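Local atomic coordinates of protein TP_0956 (Treponema pallidum subsp. pallidum, PDB entry 3U64), a protein that probably serves as the periplasmic tetratricopeptide-repeat-like T-component lipoprotein of a TRAP transporter, where it is thought to work through protein-protein interaction. Residues F35-L41 / N277-L283. Residues are numbered along the deposited sequence; the frame is centred on the assembly and turned at random.
Sequences FTEEDDL and NKLLVIL
Leu41 and Leu279 make the apolar centre of this contact, their branches meeting at an angle with Leu41 CD2 a tight 3.4 Å from Leu279 CD1. The same Leu41 methyl also reaches Leu283 CD2, at 4.0 Å, and more loosely CG2 of Ile282, so three residues on one face of helix 278-293 receive it. Leu279 has its CG anti to the backbone N (chi1 176°), which carries its two methyls in among the carbonyls of the turn: CD2 lies against Phe35 O, and CD1 passes near Glu38 O. Val44 of helix 41-61 adds to the cover over Leu279.

Thr36 O, at the end of helix 33-36, accepts a nearly straight bond from Leu279 N at 2.9 Å, with the donor standing above the carbonyl plane. Glu37, bent at chi2 (-41°), curls its carboxylate back to the start of the other helix. There OE2 takes Asn277 N on its syn lone pair at 2.9 Å, while OE1 is met from above the carboxylate plane by Lys278 N at 3.2 Å. Thr36 OG1 also bonds OE2, at 3.0 Å, giving that oxygen two donors.

At the polar edge the aliphatic part of Lys278 runs alongside Asp39, but its NZ pairs with Glu272, and Asp39 with Arg112 of the second subunit. This is helix N-terminal capping from a distant segment: Thr36 O and Glu37 OE1 take the first two helix amides, those of Leu279 and Lys278, and OE2 that of Asn277, an N-cap residue making no side-chain cap, joining the turn to a late helix of this all-helical, TPR-clan fold.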
loop_
_atom_site.group_PDB
_atom_site.type_symbol
_atom_site.label_atom_id
_atom_site.label_comp_id
_atom_site.label_asym_id
_atom_site.label_seq_id
_atom_site.Cartn_x
_atom_site.Cartn_y
_atom_site.Cartn_z
ATOM N N PHE A 35 -7.236 11.573 7.473
ATOM C CA PHE A 35 -7.764 11.014 6.233
ATOM C C PHE A 35 -8.805 11.938 5.609
ATOM O O PHE A 35 -8.724 12.225 4.421
ATOM C CB PHE A 35 -8.313 9.587 6.426
ATOM C CG PHE A 35 -7.253 8.588 6.800
ATOM C CD1 PHE A 35 -6.548 7.904 5.826
ATOM C CD2 PHE A 35 -6.930 8.362 8.126
ATOM C CE1 PHE A 35 -5.539 7.007 6.170
ATOM C CE2 PHE A 35 -5.930 7.456 8.471
ATOM C CZ PHE A 35 -5.237 6.785 7.495
ATOM N N THR A 36 -9.746 12.439 6.406
ATOM C CA THR A 36 -10.877 13.207 5.866
ATOM C C THR A 36 -10.520 14.606 5.377
ATOM O O THR A 36 -11.256 15.192 4.567
ATOM C CB THR A 36 -12.062 13.311 6.873
ATOM O OG1 THR A 36 -11.646 14.029 8.044
ATOM C CG2 THR A 36 -12.541 11.923 7.261
ATOM N N GLU A 37 -9.399 15.142 5.853
ATOM C CA GLU A 37 -8.950 16.465 5.396
ATOM C C GLU A 37 -7.814 16.377 4.364
ATOM O O GLU A 37 -7.226 17.381 3.958
ATOM C CB GLU A 37 -8.550 17.336 6.589
ATOM C CG GLU A 37 -9.659 17.465 7.652
ATOM C CD GLU A 37 -11.056 17.630 7.043
ATOM O OE1 GLU A 37 -11.199 18.420 6.077
ATOM O OE2 GLU A 37 -12.009 16.962 7.523
ATOM N N GLU A 38 -7.517 15.157 3.949
ATOM C CA GLU A 38 -6.462 14.896 2.983
ATOM C C GLU A 38 -6.875 15.464 1.612
ATOM O O GLU A 38 -8.071 15.514 1.289
ATOM C CB GLU A 38 -6.198 13.382 2.943
ATOM C CG GLU A 38 -5.016 12.910 2.123
ATOM C CD GLU A 38 -3.727 13.592 2.491
ATOM O OE1 GLU A 38 -2.970 13.046 3.308
ATOM O OE2 GLU A 38 -3.461 14.678 1.957
ATOM N N ASP A 39 -5.902 15.954 0.839
ATOM C CA ASP A 39 -6.159 16.301 -0.567
ATOM C C ASP A 39 -5.430 15.377 -1.563
ATOM O O ASP A 39 -5.633 15.462 -2.775
ATOM C CB ASP A 39 -5.900 17.793 -0.874
ATOM C CG ASP A 39 -4.483 18.250 -0.516
ATOM O OD1 ASP A 39 -3.575 17.409 -0.421
ATOM O OD2 ASP A 39 -4.280 19.472 -0.333
ATOM N N ASP A 40 -4.611 14.476 -1.034
ATOM C CA ASP A 40 -3.852 13.529 -1.851
ATOM C C ASP A 40 -4.502 12.142 -1.852
ATOM O O ASP A 40 -4.343 11.370 -0.908
ATOM C CB ASP A 40 -2.433 13.412 -1.317
ATOM C CG ASP A 40 -1.519 12.659 -2.268
ATOM O OD1 ASP A 40 -1.629 11.420 -2.375
ATOM O OD2 ASP A 40 -0.681 13.316 -2.909
ATOM N N LEU A 41 -5.222 11.827 -2.920
ATOM C CA LEU A 41 -5.941 10.560 -3.013
ATOM C C LEU A 41 -5.033 9.342 -2.871
ATOM O O LEU A 41 -5.368 8.396 -2.168
ATOM C CB LEU A 41 -6.713 10.480 -4.330
ATOM C CG LEU A 41 -7.651 11.655 -4.600
ATOM C CD1 LEU A 41 -8.421 11.457 -5.921
ATOM C CD2 LEU A 41 -8.599 11.821 -3.451
ATOM N N ASN A 277 -14.255 17.344 5.702
ATOM C CA ASN A 277 -14.369 16.403 4.583
ATOM C C ASN A 277 -13.808 16.899 3.255
ATOM O O ASN A 277 -14.290 16.538 2.177
ATOM C CB ASN A 277 -15.804 15.883 4.435
ATOM C CG ASN A 277 -16.170 14.883 5.534
ATOM O OD1 ASN A 277 -15.290 14.292 6.162
ATOM N ND2 ASN A 277 -17.464 14.695 5.768
ATOM N N LYS A 278 -12.761 17.709 3.334
ATOM C CA LYS A 278 -12.059 18.110 2.124
ATOM C C LYS A 278 -11.827 16.916 1.184
ATOM O O LYS A 278 -12.007 17.026 -0.031
ATOM C CB LYS A 278 -10.732 18.811 2.454
ATOM C CG LYS A 278 -10.128 19.521 1.251
ATOM C CD LYS A 278 -8.631 19.764 1.396
ATOM C CE LYS A 278 -8.316 20.798 2.441
ATOM N NZ LYS A 278 -6.846 20.933 2.630
ATOM N N LEU A 279 -11.452 15.763 1.729
ATOM C CA LEU A 279 -11.194 14.604 0.873
ATOM C C LEU A 279 -12.431 14.210 0.045
ATOM O O LEU A 279 -12.349 13.980 -1.157
ATOM C CB LEU A 279 -10.706 13.415 1.698
ATOM C CG LEU A 279 -10.505 12.108 0.905
ATOM C CD1 LEU A 279 -9.398 12.224 -0.124
ATOM C CD2 LEU A 279 -10.237 10.934 1.829
ATOM N N LEU A 280 -13.585 14.135 0.685
ATOM C CA LEU A 280 -14.787 13.731 -0.035
ATOM C C LEU A 280 -15.183 14.764 -1.101
ATOM O O LEU A 280 -15.578 14.398 -2.204
ATOM C CB LEU A 280 -15.933 13.461 0.943
ATOM C CG LEU A 280 -15.838 12.114 1.676
ATOM C CD1 LEU A 280 -14.522 11.962 2.419
ATOM C CD2 LEU A 280 -17.007 11.923 2.638
ATOM N N VAL A 281 -15.048 16.049 -0.775
ATOM C CA VAL A 281 -15.279 17.113 -1.751
ATOM C C VAL A 281 -14.392 16.944 -2.993
ATOM O O VAL A 281 -14.884 17.019 -4.127
ATOM C CB VAL A 281 -15.080 18.509 -1.100
ATOM C CG1 VAL A 281 -15.052 19.625 -2.159
ATOM C CG2 VAL A 281 -16.172 18.753 -0.055
ATOM N N ILE A 282 -13.096 16.704 -2.771
ATOM C CA ILE A 282 -12.153 16.423 -3.863
ATOM C C ILE A 282 -12.620 15.253 -4.707
ATOM O O ILE A 282 -12.552 15.306 -5.941
ATOM C CB ILE A 282 -10.722 16.050 -3.366
ATOM C CG1 ILE A 282 -10.114 17.162 -2.509
ATOM C CG2 ILE A 282 -9.802 15.698 -4.567
ATOM C CD1 ILE A 282 -10.029 18.445 -3.209
ATOM N N LEU A 283 -13.070 14.185 -4.039
ATOM C CA LEU A 283 -13.568 12.997 -4.744
ATOM C C LEU A 283 -14.800 13.336 -5.578
ATOM O O LEU A 283 -14.863 13.026 -6.764
ATOM C CB LEU A 283 -13.877 11.842 -3.770
ATOM C CG LEU A 283 -12.673 11.065 -3.225
ATOM C CD1 LEU A 283 -13.025 10.321 -1.940
ATOM C CD2 LEU A 283 -12.085 10.107 -4.272
#